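PDB 5IPW: oligopeptide ABC transporter, periplasmic oligopeptide-binding protein, putative from Thermotoga maritima MSB8, which probably binds oligopeptides in the periplasm for uptake by an ABC transporter. Local coordinates for residues Tyr153-Lys158 with Glu170-Tyr175; Gly393-Asp398 with Ala497-Ser502; Val506-Ser511 with Tyr553-Leu558. All blocks are in the same frame, centred on the assembly; numbering follows the deposited sequence.

Contact 1 of 3, residues Tyr153-Lys158 with Glu170-Tyr175; sequences YNIGVK and EFSKPY
Two side-chain conformations bring I155 onto Y175: I155 has CD1 anti to CA about the CB-CG1 bond (chi2 -172°), which extends that methyl, and Y175 has CG anti to its backbone N (chi1 -175°). CD1 then sits over the middle of the tyrosine ring, 3.3 Å from the ring centroid, a CH-pi contact close to the ring normal. The other branch of I155, CG2, turns to F171 and meets CD1 of that ring at 3.9 Å. V157 covers one face of F171 from alongside, its CG2 lying 3.7 Å from CE1, offset toward the rim. The opposite face receives CD2 of Y175, placed over the ring centre, while CE2 of F171 meets the tyrosine edge in plane. A small apolar cluster results, in which each aromatic ring takes a methyl on one face. An alanine in place of Y175 would probably leave I155 CD1 without its aromatic platform and one face of F171 without its cover, letting both groups shift.

Backbone bonds set the register of the strands that carry these groups. K158 and E170 form a hydrogen-bonded antiparallel pair, with K158 N to E170 O and E170 N to K158 O both at 2.7 Å; the second is nearly straight, at 175°. Beyond V157 and F171, a non-hydrogen-bonded pair, S172 N reaches G156 O at 2.9 Å from above the carbonyl plane, and S172 OG adds a weak bond to the same oxygen. Outside the two segments, W152 touches V157 and Y175, and F178 meets F171 edge-to-face. This pattern of pairing belongs to the open end of a beta hairpin, strands 157-163 and 166-171, at the margin of a five-stranded antiparallel sheet.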
ATOM      1  N   TYR A 153      -9.493 -16.211  -1.392  1.00 65.63           N
ATOM      2  CA  TYR A 153      -9.770 -17.596  -1.791  1.00 70.97           C
ATOM      3  C   TYR A 153     -10.365 -18.429  -0.651  1.00 73.41           C
ATOM      4  O   TYR A 153     -11.107 -19.375  -0.908  1.00 72.59           O
ATOM      5  CB  TYR A 153      -8.516 -18.284  -2.332  1.00 71.53           C
ATOM      6  CG  TYR A 153      -8.782 -19.643  -2.965  1.00 73.79           C
ATOM      7  CD1 TYR A 153      -9.113 -19.759  -4.317  1.00 75.28           C
ATOM      8  CD2 TYR A 153      -8.704 -20.812  -2.214  1.00 74.48           C
ATOM      9  CE1 TYR A 153      -9.353 -21.000  -4.898  1.00 74.33           C
ATOM     10  CE2 TYR A 153      -8.938 -22.057  -2.784  1.00 74.02           C
ATOM     11  CZ  TYR A 153      -9.263 -22.148  -4.125  1.00 74.32           C
ATOM     12  OH  TYR A 153      -9.493 -23.382  -4.692  1.00 72.98           O
ATOM     13  N   ASN A 154     -10.034 -18.085   0.595  1.00 77.70           N
ATOM     14  CA  ASN A 154     -10.567 -18.796   1.764  1.00 75.64           C
ATOM     15  C   ASN A 154     -12.039 -18.492   2.000  1.00 76.27           C
ATOM     16  O   ASN A 154     -12.772 -19.330   2.528  1.00 79.82           O
ATOM     17  CB  ASN A 154      -9.734 -18.506   3.014  1.00 74.05           C
ATOM     18  CG  ASN A 154      -8.430 -19.287   3.035  1.00 74.49           C
ATOM     19  OD1 ASN A 154      -8.363 -20.414   2.542  1.00 73.37           O
ATOM     20  ND2 ASN A 154      -7.385 -18.691   3.606  1.00 74.36           N
ATOM     21  N   ILE A 155     -12.476 -17.301   1.608  1.00 73.72           N
ATOM     22  CA  ILE A 155     -13.895 -17.085   1.382  1.00 75.66           C
ATOM     23  C   ILE A 155     -14.181 -17.957   0.165  1.00 79.84           C
ATOM     24  O   ILE A 155     -13.420 -17.925  -0.800  1.00 90.60           O
ATOM     25  CB  ILE A 155     -14.230 -15.613   1.077  1.00 74.71           C
ATOM     26  CG1 ILE A 155     -13.776 -14.721   2.239  1.00 76.73           C
ATOM     27  CG2 ILE A 155     -15.724 -15.454   0.810  1.00 73.89           C
ATOM     28  CD1 ILE A 155     -14.225 -13.280   2.141  1.00 77.27           C
ATOM     29  N   GLY A 156     -15.244 -18.749   0.204  1.00 75.94           N
ATOM     30  CA  GLY A 156     -15.551 -19.633  -0.923  1.00 73.10           C
ATOM     31  C   GLY A 156     -15.723 -18.850  -2.213  1.00 70.04           C
ATOM     32  O   GLY A 156     -16.425 -17.836  -2.234  1.00 68.80           O
ATOM     33  N   VAL A 157     -15.078 -19.305  -3.285  1.00 67.45           N
ATOM     34  CA  VAL A 157     -15.176 -18.626  -4.579  1.00 66.53           C
ATOM     35  C   VAL A 157     -15.257 -19.605  -5.750  1.00 66.77           C
ATOM     36  O   VAL A 157     -14.521 -20.592  -5.804  1.00 64.42           O
ATOM     37  CB  VAL A 157     -14.001 -17.639  -4.800  1.00 65.21           C
ATOM     38  CG1 VAL A 157     -12.671 -18.370  -4.939  1.00 64.51           C
ATOM     39  CG2 VAL A 157     -14.265 -16.751  -6.011  1.00 64.17           C
ATOM     40  N   LYS A 158     -16.161 -19.312  -6.684  1.00 68.28           N
ATOM     41  CA  LYS A 158     -16.276 -20.059  -7.931  1.00 70.72           C
ATOM     42  C   LYS A 158     -15.972 -19.104  -9.086  1.00 65.51           C
ATOM     43  O   LYS A 158     -16.555 -18.021  -9.173  1.00 60.12           O
ATOM     44  CB  LYS A 158     -17.684 -20.657  -8.082  1.00 76.06           C
ATOM     45  CG  LYS A 158     -17.706 -22.148  -8.401  1.00 80.68           C
ATOM     46  CD  LYS A 158     -17.044 -22.484  -9.733  1.00 84.61           C
ATOM     47  CE  LYS A 158     -16.713 -23.968  -9.838  1.00 88.22           C
ATOM     48  NZ  LYS A 158     -15.566 -24.217 -10.758  1.00 90.27           N
ATOM     49  N   GLU A 170     -17.802 -15.702  -8.404  1.00 65.77           N
ATOM     50  CA  GLU A 170     -18.958 -15.857  -7.518  1.00 68.31           C
ATOM     51  C   GLU A 170     -18.485 -16.308  -6.149  1.00 69.35           C
ATOM     52  O   GLU A 170     -17.935 -17.402  -6.001  1.00 67.54           O
ATOM     53  CB  GLU A 170     -19.963 -16.869  -8.077  1.00 71.73           C
ATOM     54  CG  GLU A 170     -21.175 -17.103  -7.176  1.00 74.07           C
ATOM     55  CD  GLU A 170     -22.346 -17.750  -7.899  1.00 77.13           C
ATOM     56  OE1 GLU A 170     -23.506 -17.418  -7.567  1.00 78.36           O
ATOM     57  OE2 GLU A 170     -22.109 -18.582  -8.803  1.00 78.07           O
ATOM     58  N   PHE A 171     -18.699 -15.460  -5.150  1.00 71.08           N
ATOM     59  CA  PHE A 171     -18.347 -15.788  -3.774  1.00 73.75           C
ATOM     60  C   PHE A 171     -19.546 -16.389  -3.036  1.00 76.61           C
ATOM     61  O   PHE A 171     -20.694 -16.154  -3.409  1.00 73.73           O
ATOM     62  CB  PHE A 171     -17.863 -14.534  -3.043  1.00 71.89           C
ATOM     63  CG  PHE A 171     -16.524 -14.041  -3.503  1.00 68.21           C
ATOM     64  CD1 PHE A 171     -15.364 -14.584  -2.984  1.00 67.21           C
ATOM     65  CD2 PHE A 171     -16.424 -13.029  -4.449  1.00 67.89           C
ATOM     66  CE1 PHE A 171     -14.122 -14.133  -3.401  1.00 67.86           C
ATOM     67  CE2 PHE A 171     -15.186 -12.571  -4.869  1.00 67.32           C
ATOM     68  CZ  PHE A 171     -14.033 -13.125  -4.344  1.00 67.42           C
ATOM     69  N   SER A 172     -19.275 -17.174  -1.998  1.00 80.68           N
ATOM     70  CA  SER A 172     -20.329 -17.607  -1.085  1.00 84.87           C
ATOM     71  C   SER A 172     -20.603 -16.447  -0.145  1.00 90.29           C
ATOM     72  O   SER A 172     -19.725 -16.090   0.627  1.00 92.89           O
ATOM     73  CB  SER A 172     -19.890 -18.831  -0.281  1.00 83.45           C
ATOM     74  OG  SER A 172     -18.603 -18.647   0.284  1.00 81.05           O
ATOM     75  N   LYS A 173     -21.806 -15.869  -0.221  1.00 96.94           N
ATOM     76  CA  LYS A 173     -22.181 -14.654   0.533  1.00102.07           C
ATOM     77  C   LYS A 173     -21.647 -13.376  -0.133  1.00103.25           C
ATOM     78  O   LYS A 173     -20.872 -13.449  -1.092  1.00105.78           O
ATOM     79  CB  LYS A 173     -21.687 -14.717   1.985  1.00101.50           C
ATOM     80  CG  LYS A 173     -20.274 -14.178   2.196  1.00100.54           C
ATOM     81  CD  LYS A 173     -19.552 -14.904   3.314  1.00100.31           C
ATOM     82  CE  LYS A 173     -18.551 -13.978   3.968  1.00100.69           C
ATOM     83  NZ  LYS A 173     -17.602 -14.730   4.826  1.00102.35           N
ATOM     84  N   PRO A 174     -22.055 -12.197   0.380  1.00102.20           N
ATOM     85  CA  PRO A 174     -21.466 -10.977  -0.149  1.00100.82           C
ATOM     86  C   PRO A 174     -20.041 -10.739   0.330  1.00 97.22           C
ATOM     87  O   PRO A 174     -19.623 -11.281   1.355  1.00 93.76           O
ATOM     88  CB  PRO A 174     -22.409  -9.889   0.375  1.00103.06           C
ATOM     89  CG  PRO A 174     -23.714 -10.595   0.520  1.00102.99           C
ATOM     90  CD  PRO A 174     -23.274 -11.888   1.146  1.00103.35           C
ATOM     91  N   TYR A 175     -19.314  -9.922  -0.428  1.00 94.20           N
ATOM     92  CA  TYR A 175     -17.903  -9.664  -0.171  1.00 89.11           C
ATOM     93  C   TYR A 175     -17.448  -8.405  -0.908  1.00 87.02           C
ATOM     94  O   TYR A 175     -16.770  -8.472  -1.934  1.00 86.06           O
ATOM     95  CB  TYR A 175     -17.077 -10.880  -0.593  1.00 85.33           C
ATOM     96  CG  TYR A 175     -15.604 -10.793  -0.273  1.00 84.23           C
ATOM     97  CD1 TYR A 175     -15.153 -10.248   0.929  1.00 85.37           C
ATOM     98  CD2 TYR A 175     -14.656 -11.287  -1.165  1.00 84.87           C
ATOM     99  CE1 TYR A 175     -13.800 -10.185   1.222  1.00 86.75           C
ATOM    100  CE2 TYR A 175     -13.302 -11.227  -0.881  1.00 85.57           C
ATOM    101  CZ  TYR A 175     -12.878 -10.675   0.310  1.00 85.87           C
ATOM    102  OH  TYR A 175     -11.535 -10.622   0.588  1.00 84.93           O
TER

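Contact 2 of 3, residues Gly393-Asp398 with Ala497-Ser502; sequences GSPYFD and AAQPLS
Water 1 bridges S394 to A498, and it supplies the polar link between the segments. It donates to S394 OG at 2.7 Å and to A498 O at 3.0 Å. Y396 N also approaches it, but at 2.5 Å that geometry is doubtful. S394 OG also bonds to V391 O, so the hydroxyl is held between that carbonyl and the water. The 393-398 side is shaped by a type I turn, closed by F397 N bonding to S394 O.

A second polar group, the amide of Q499, reaches the ring of Y396. CG anti to the backbone N (chi1 -178°) and a bend at chi2 bring CD toward the ring. OE1 lies at the ring edge, in plane, 3.4 Å from CE2. The amide and ring planes are 66° apart. OE1 accepts from L501 N on a lone pair, at 3.3 Å, and NE2 bonds to G91 O.

Apolar packing completes the contact. P500 CD stands at the same ring's edge, 4.0 Å from Y396 CD2, and L501 CD1 lies 3.9 Å from Y396 CE2. CB of S394 meets CB of A498 at 3.9 Å. M575 of helix 568-584 touches both Y396 and P500.

With no direct hydrogen bond between the segments, the chemistry implies a buried loop-to-loop joint linked through water, the rest being mostly packing around the Y396 ring.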
ATOM      1  N   GLY A 393      -3.798  13.229   0.591  1.00 78.27           N
ATOM      2  CA  GLY A 393      -3.701  12.539  -0.692  1.00 78.53           C
ATOM      3  C   GLY A 393      -4.171  11.098  -0.622  1.00 77.75           C
ATOM      4  O   GLY A 393      -3.590  10.219  -1.262  1.00 79.35           O
ATOM      5  N   SER A 394      -5.233  10.860   0.144  1.00 72.05           N
ATOM      6  CA  SER A 394      -5.759   9.516   0.331  1.00 69.24           C
ATOM      7  C   SER A 394      -7.276   9.562   0.322  1.00 67.75           C
ATOM      8  O   SER A 394      -7.863  10.514   0.824  1.00 69.66           O
ATOM      9  CB  SER A 394      -5.247   8.922   1.643  1.00 70.12           C
ATOM     10  OG  SER A 394      -5.900   9.486   2.766  1.00 68.58           O
ATOM     11  N   PRO A 395      -7.918   8.519  -0.224  1.00 66.63           N
ATOM     12  CA  PRO A 395      -9.343   8.585  -0.547  1.00 67.92           C
ATOM     13  C   PRO A 395     -10.215   9.144   0.560  1.00 71.17           C
ATOM     14  O   PRO A 395     -11.039  10.021   0.307  1.00 76.71           O
ATOM     15  CB  PRO A 395      -9.720   7.123  -0.817  1.00 66.86           C
ATOM     16  CG  PRO A 395      -8.582   6.301  -0.308  1.00 66.35           C
ATOM     17  CD  PRO A 395      -7.375   7.168  -0.444  1.00 65.97           C
ATOM     18  N   TYR A 396     -10.014   8.653   1.778  1.00 74.39           N
ATOM     19  CA  TYR A 396     -10.893   8.971   2.900  1.00 76.55           C
ATOM     20  C   TYR A 396     -10.303  10.030   3.831  1.00 78.87           C
ATOM     21  O   TYR A 396     -10.806  10.219   4.942  1.00 81.22           O
ATOM     22  CB  TYR A 396     -11.200   7.693   3.677  1.00 75.95           C
ATOM     23  CG  TYR A 396     -11.375   6.497   2.775  1.00 76.83           C
ATOM     24  CD1 TYR A 396     -12.426   6.441   1.869  1.00 79.59           C
ATOM     25  CD2 TYR A 396     -10.474   5.435   2.806  1.00 77.23           C
ATOM     26  CE1 TYR A 396     -12.587   5.353   1.026  1.00 79.20           C
ATOM     27  CE2 TYR A 396     -10.626   4.343   1.969  1.00 77.12           C
ATOM     28  CZ  TYR A 396     -11.683   4.306   1.082  1.00 77.62           C
ATOM     29  OH  TYR A 396     -11.841   3.226   0.252  1.00 73.92           O
ATOM     30  N   PHE A 397      -9.261  10.724   3.363  1.00 77.93           N
ATOM     31  CA  PHE A 397      -8.579  11.778   4.122  1.00 82.36           C
ATOM     32  C   PHE A 397      -9.526  12.641   4.941  1.00 83.03           C
ATOM     33  O   PHE A 397     -10.578  13.059   4.450  1.00 80.34           O
ATOM     34  CB  PHE A 397      -7.806  12.689   3.172  1.00 84.56           C
ATOM     35  CG  PHE A 397      -7.152  13.858   3.850  1.00 88.37           C
ATOM     36  CD1 PHE A 397      -5.918  13.712   4.451  1.00 89.76           C
ATOM     37  CD2 PHE A 397      -7.766  15.101   3.886  1.00 89.41           C
ATOM     38  CE1 PHE A 397      -5.295  14.776   5.076  1.00 90.36           C
ATOM     39  CE2 PHE A 397      -7.152  16.171   4.509  1.00 90.51           C
ATOM     40  CZ  PHE A 397      -5.915  16.008   5.102  1.00 90.49           C
ATOM     41  N   ASP A 398      -9.136  12.917   6.184  1.00 84.28           N
ATOM     42  CA  ASP A 398      -9.945  13.737   7.074  1.00 84.00           C
ATOM     43  C   ASP A 398      -9.167  14.980   7.499  1.00 85.26           C
ATOM     44  O   ASP A 398      -8.200  14.880   8.261  1.00 83.99           O
ATOM     45  CB  ASP A 398     -10.397  12.940   8.294  1.00 82.21           C
ATOM     46  CG  ASP A 398     -11.539  13.614   9.030  1.00 83.30           C
ATOM     47  OD1 ASP A 398     -11.527  14.859   9.138  1.00 84.28           O
ATOM     48  OD2 ASP A 398     -12.459  12.911   9.497  1.00 80.11           O
ATOM     49  N   ALA A 497      -1.693   4.515   6.302  1.00 61.21           N
ATOM     50  CA  ALA A 497      -2.730   5.507   6.557  1.00 62.54           C
ATOM     51  C   ALA A 497      -3.176   6.219   5.273  1.00 63.62           C
ATOM     52  O   ALA A 497      -3.546   7.391   5.306  1.00 65.30           O
ATOM     53  CB  ALA A 497      -2.229   6.514   7.580  1.00 64.08           C
ATOM     54  N   ALA A 498      -3.126   5.509   4.146  1.00 63.69           N
ATOM     55  CA  ALA A 498      -3.699   5.986   2.890  1.00 61.57           C
ATOM     56  C   ALA A 498      -4.902   5.124   2.547  1.00 63.89           C
ATOM     57  O   ALA A 498      -6.026   5.617   2.452  1.00 66.07           O
ATOM     58  CB  ALA A 498      -2.671   5.931   1.775  1.00 61.60           C
ATOM     59  N   GLN A 499      -4.657   3.827   2.370  1.00 64.53           N
ATOM     60  CA  GLN A 499      -5.718   2.865   2.134  1.00 62.07           C
ATOM     61  C   GLN A 499      -5.768   1.914   3.325  1.00 60.73           C
ATOM     62  O   GLN A 499      -5.133   0.856   3.314  1.00 58.82           O
ATOM     63  CB  GLN A 499      -5.482   2.110   0.827  1.00 63.35           C
ATOM     64  CG  GLN A 499      -6.578   1.112   0.490  1.00 63.04           C
ATOM     65  CD  GLN A 499      -7.958   1.712   0.619  1.00 62.69           C
ATOM     66  OE1 GLN A 499      -8.578   1.640   1.676  1.00 63.66           O
ATOM     67  NE2 GLN A 499      -8.433   2.341  -0.444  1.00 65.98           N
ATOM     68  N   PRO A 500      -6.520   2.296   4.369  1.00 62.47           N
ATOM     69  CA  PRO A 500      -6.583   1.510   5.598  1.00 62.03           C
ATOM     70  C   PRO A 500      -7.243   0.156   5.425  1.00 59.53           C
ATOM     71  O   PRO A 500      -6.866  -0.776   6.108  1.00 60.38           O
ATOM     72  CB  PRO A 500      -7.452   2.365   6.530  1.00 62.11           C
ATOM     73  CG  PRO A 500      -7.574   3.691   5.875  1.00 62.58           C
ATOM     74  CD  PRO A 500      -7.458   3.427   4.416  1.00 63.19           C
ATOM     75  N   LEU A 501      -8.204   0.053   4.509  1.00 59.74           N
ATOM     76  CA  LEU A 501      -9.072  -1.127   4.418  1.00 61.30           C
ATOM     77  C   LEU A 501      -8.393  -2.449   4.035  1.00 61.33           C
ATOM     78  O   LEU A 501      -8.980  -3.514   4.211  1.00 59.56           O
ATOM     79  CB  LEU A 501     -10.238  -0.836   3.476  1.00 62.04           C
ATOM     80  CG  LEU A 501     -11.226   0.187   4.046  1.00 63.95           C
ATOM     81  CD1 LEU A 501     -12.048   0.841   2.944  1.00 64.69           C
ATOM     82  CD2 LEU A 501     -12.139  -0.461   5.079  1.00 64.61           C
ATOM     83  N   SER A 502      -7.169  -2.381   3.521  1.00 63.36           N
ATOM     84  CA  SER A 502      -6.346  -3.577   3.327  1.00 65.30           C
ATOM     85  C   SER A 502      -5.634  -4.002   4.619  1.00 62.32           C
ATOM     86  O   SER A 502      -5.132  -5.123   4.711  1.00 60.06           O
ATOM     87  CB  SER A 502      -5.303  -3.321   2.238  1.00 68.97           C
ATOM     88  OG  SER A 502      -4.407  -2.290   2.625  1.00 71.38           O
TER
HETATM   89  O   HOH W   1      -7.987   7.833   3.084  1.00 58.94           O

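Contact 3 of 3, residues Val506-Ser511 with Tyr553-Leu558; sequences VIFPGS and YRLVDL
F508 and P509 meet L555, V556 and L558 of helix 550-564. In F508, chi1 of -59° sets CG beside the backbone N, anti to the carbonyl carbon, and chi2 of -70° turns the ring so that CD1 comes to L555 O. That oxygen lies at the ring edge, near its plane, 3.2 Å from CD1. Separately, CE1 is 4.1 Å from L558 CB, and the side chains of F508 and L558 cross at about a right angle. One face of the ring is taken by I507 CG2, over its centre.

L555 carries its CG anti to the carbonyl carbon and then runs extended, chi2 170°. Its CB meets P509 CD at 3.9 Å, the pair crossing obliquely, and its CD1 lies at the same distance from I507 O, whose polar partner is H582 NE2. V556 uses its CG2 branch, anti to the carbonyl carbon, which approaches P509 O at 3.5 Å and P509 CB at 4.2 Å. The loop has its own bracing: a type II turn from F508 to S511, where S511 OG donates to F508 O at 2.8 Å. Around this core, M575 and A578 of helix 568-584 touch F508, and I581 touches L555.

Hydrogen bonds and salt bridges between the segments are absent, so the chemistry implies that the loop is held against the helix by van der Waals packing of apolar side chains against each other and against backbone carbonyl oxygens.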
ATOM      1  N   VAL A 506      -6.048  -0.664  12.670  1.00 54.44           N
ATOM      2  CA  VAL A 506      -5.768   0.569  13.409  1.00 55.76           C
ATOM      3  C   VAL A 506      -6.988   1.490  13.493  1.00 56.95           C
ATOM      4  O   VAL A 506      -7.167   2.191  14.486  1.00 57.05           O
ATOM      5  CB  VAL A 506      -4.568   1.330  12.808  1.00 54.50           C
ATOM      6  CG1 VAL A 506      -4.441   2.724  13.407  1.00 53.46           C
ATOM      7  CG2 VAL A 506      -3.287   0.550  13.047  1.00 55.32           C
ATOM      8  N   ILE A 507      -7.817   1.494  12.459  1.00 56.23           N
ATOM      9  CA  ILE A 507      -9.007   2.326  12.464  1.00 56.45           C
ATOM     10  C   ILE A 507     -10.158   1.570  13.113  1.00 60.53           C
ATOM     11  O   ILE A 507     -10.895   2.135  13.922  1.00 63.67           O
ATOM     12  CB  ILE A 507      -9.377   2.793  11.039  1.00 56.87           C
ATOM     13  CG1 ILE A 507      -8.598   4.053  10.662  1.00 57.84           C
ATOM     14  CG2 ILE A 507     -10.850   3.151  10.935  1.00 58.98           C
ATOM     15  CD1 ILE A 507      -7.109   3.998  10.930  1.00 59.60           C
ATOM     16  N   PHE A 508     -10.303   0.295  12.764  1.00 61.97           N
ATOM     17  CA  PHE A 508     -11.459  -0.491  13.175  1.00 65.11           C
ATOM     18  C   PHE A 508     -11.106  -1.608  14.152  1.00 63.84           C
ATOM     19  O   PHE A 508     -10.398  -2.548  13.792  1.00 65.96           O
ATOM     20  CB  PHE A 508     -12.128  -1.087  11.944  1.00 68.73           C
ATOM     21  CG  PHE A 508     -12.591  -0.054  10.969  1.00 73.79           C
ATOM     22  CD1 PHE A 508     -13.664   0.765  11.276  1.00 77.44           C
ATOM     23  CD2 PHE A 508     -11.947   0.120   9.754  1.00 78.67           C
ATOM     24  CE1 PHE A 508     -14.099   1.730  10.389  1.00 79.49           C
ATOM     25  CE2 PHE A 508     -12.377   1.085   8.858  1.00 79.65           C
ATOM     26  CZ  PHE A 508     -13.456   1.890   9.178  1.00 79.76           C
ATOM     27  N   PRO A 509     -11.605  -1.512  15.396  1.00 61.19           N
ATOM     28  CA  PRO A 509     -11.454  -2.613  16.330  1.00 60.01           C
ATOM     29  C   PRO A 509     -12.065  -3.898  15.803  1.00 57.99           C
ATOM     30  O   PRO A 509     -13.145  -3.865  15.222  1.00 62.48           O
ATOM     31  CB  PRO A 509     -12.206  -2.124  17.567  1.00 61.26           C
ATOM     32  CG  PRO A 509     -12.068  -0.645  17.513  1.00 60.88           C
ATOM     33  CD  PRO A 509     -12.124  -0.303  16.058  1.00 60.99           C
ATOM     34  N   GLY A 510     -11.359  -5.011  15.985  1.00 56.77           N
ATOM     35  CA  GLY A 510     -11.852  -6.330  15.589  1.00 55.21           C
ATOM     36  C   GLY A 510     -12.033  -6.535  14.093  1.00 55.98           C
ATOM     37  O   GLY A 510     -12.800  -7.404  13.672  1.00 53.29           O
ATOM     38  N   SER A 511     -11.333  -5.743  13.283  1.00 56.75           N
ATOM     39  CA  SER A 511     -11.343  -5.939  11.833  1.00 54.53           C
ATOM     40  C   SER A 511     -10.301  -6.977  11.410  1.00 55.51           C
ATOM     41  O   SER A 511     -10.337  -7.471  10.286  1.00 55.60           O
ATOM     42  CB  SER A 511     -11.085  -4.622  11.116  1.00 52.23           C
ATOM     43  OG  SER A 511      -9.865  -4.056  11.543  1.00 52.11           O
ATOM     44  N   TYR A 553     -17.864   0.267  20.015  1.00 74.64           N
ATOM     45  CA  TYR A 553     -18.765  -0.727  19.422  1.00 76.06           C
ATOM     46  C   TYR A 553     -19.339  -0.239  18.096  1.00 76.43           C
ATOM     47  O   TYR A 553     -19.738  -1.044  17.251  1.00 74.39           O
ATOM     48  CB  TYR A 553     -19.926  -1.058  20.364  1.00 80.71           C
ATOM     49  CG  TYR A 553     -19.601  -1.944  21.556  1.00 86.09           C
ATOM     50  CD1 TYR A 553     -18.609  -2.925  21.495  1.00 86.57           C
ATOM     51  CD2 TYR A 553     -20.331  -1.832  22.739  1.00 87.72           C
ATOM     52  CE1 TYR A 553     -18.337  -3.738  22.583  1.00 86.97           C
ATOM     53  CE2 TYR A 553     -20.065  -2.642  23.829  1.00 88.21           C
ATOM     54  CZ  TYR A 553     -19.069  -3.595  23.747  1.00 87.25           C
ATOM     55  OH  TYR A 553     -18.802  -4.404  24.825  1.00 86.99           O
ATOM     56  N   ARG A 554     -19.396   1.082  17.933  1.00 77.82           N
ATOM     57  CA  ARG A 554     -19.904   1.703  16.715  1.00 79.48           C
ATOM     58  C   ARG A 554     -18.915   1.544  15.560  1.00 77.65           C
ATOM     59  O   ARG A 554     -19.305   1.174  14.448  1.00 78.95           O
ATOM     60  CB  ARG A 554     -20.218   3.190  16.968  1.00 80.87           C
ATOM     61  CG  ARG A 554     -21.551   3.669  16.403  1.00 83.42           C
ATOM     62  CD  ARG A 554     -22.706   2.721  16.720  1.00 84.43           C
ATOM     63  NE  ARG A 554     -22.617   2.150  18.068  1.00 84.93           N
ATOM     64  CZ  ARG A 554     -23.195   1.012  18.458  1.00 85.24           C
ATOM     65  NH1 ARG A 554     -23.923   0.285  17.615  1.00 85.99           N
ATOM     66  NH2 ARG A 554     -23.040   0.591  19.708  1.00 84.29           N
ATOM     67  N   LEU A 555     -17.639   1.819  15.830  1.00 72.53           N
ATOM     68  CA  LEU A 555     -16.571   1.618  14.841  1.00 67.77           C
ATOM     69  C   LEU A 555     -16.556   0.200  14.273  1.00 67.23           C
ATOM     70  O   LEU A 555     -16.216   0.004  13.109  1.00 69.31           O
ATOM     71  CB  LEU A 555     -15.198   1.936  15.436  1.00 62.75           C
ATOM     72  CG  LEU A 555     -14.813   3.409  15.499  1.00 62.15           C
ATOM     73  CD1 LEU A 555     -13.549   3.583  16.324  1.00 61.54           C
ATOM     74  CD2 LEU A 555     -14.616   3.994  14.109  1.00 61.01           C
ATOM     75  N   VAL A 556     -16.921  -0.783  15.091  1.00 64.83           N
ATOM     76  CA  VAL A 556     -17.029  -2.159  14.615  1.00 65.03           C
ATOM     77  C   VAL A 556     -18.141  -2.237  13.581  1.00 67.48           C
ATOM     78  O   VAL A 556     -17.932  -2.748  12.484  1.00 70.98           O
ATOM     79  CB  VAL A 556     -17.320  -3.154  15.759  1.00 63.87           C
ATOM     80  CG1 VAL A 556     -17.536  -4.558  15.217  1.00 61.92           C
ATOM     81  CG2 VAL A 556     -16.183  -3.155  16.773  1.00 66.79           C
ATOM     82  N   ASP A 557     -19.315  -1.718  13.937  1.00 71.51           N
ATOM     83  CA  ASP A 557     -20.484  -1.725  13.052  1.00 73.26           C
ATOM     84  C   ASP A 557     -20.167  -1.105  11.697  1.00 73.28           C
ATOM     85  O   ASP A 557     -20.548  -1.644  10.651  1.00 66.90           O
ATOM     86  CB  ASP A 557     -21.650  -0.970  13.696  1.00 76.09           C
ATOM     87  CG  ASP A 557     -22.265  -1.723  14.858  1.00 76.80           C
ATOM     88  OD1 ASP A 557     -22.546  -2.932  14.703  1.00 75.43           O
ATOM     89  OD2 ASP A 557     -22.474  -1.101  15.920  1.00 76.97           O
ATOM     90  N   LEU A 558     -19.466   0.026  11.735  1.00 73.20           N
ATOM     91  CA  LEU A 558     -19.013   0.700  10.526  1.00 74.50           C
ATOM     92  C   LEU A 558     -18.170  -0.223   9.655  1.00 74.90           C
ATOM     93  O   LEU A 558     -18.418  -0.338   8.453  1.00 76.33           O
ATOM     94  CB  LEU A 558     -18.212   1.961  10.871  1.00 75.81           C
ATOM     95  CG  LEU A 558     -18.972   3.134  11.505  1.00 77.23           C
ATOM     96  CD1 LEU A 558     -18.043   4.326  11.680  1.00 78.63           C
ATOM     97  CD2 LEU A 558     -20.183   3.538  10.676  1.00 76.64           C
TER

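Overall arrangement
Followed from the N terminus, contact 1 comes first and closes the beta hairpin 157-163/166-171 at its open end. Contact 2 spans about 100 residues, joining the loop before helix 399-403 to the loop after strand 489-494. Contact 3 brings that same later loop, at 506-511, onto helix 550-564, enclosing helix 523-534. The three follow in series, neither nesting nor crossing. Contacts 2 and 3 touch, L501 CD2 lying 4.1 Å from F508 CE2, and M575 of helix 568-584 packs against residues of both. Contact 1 stands apart, its centre about 25 Å from that of contact 2 and about 22 Å from that of contact 3.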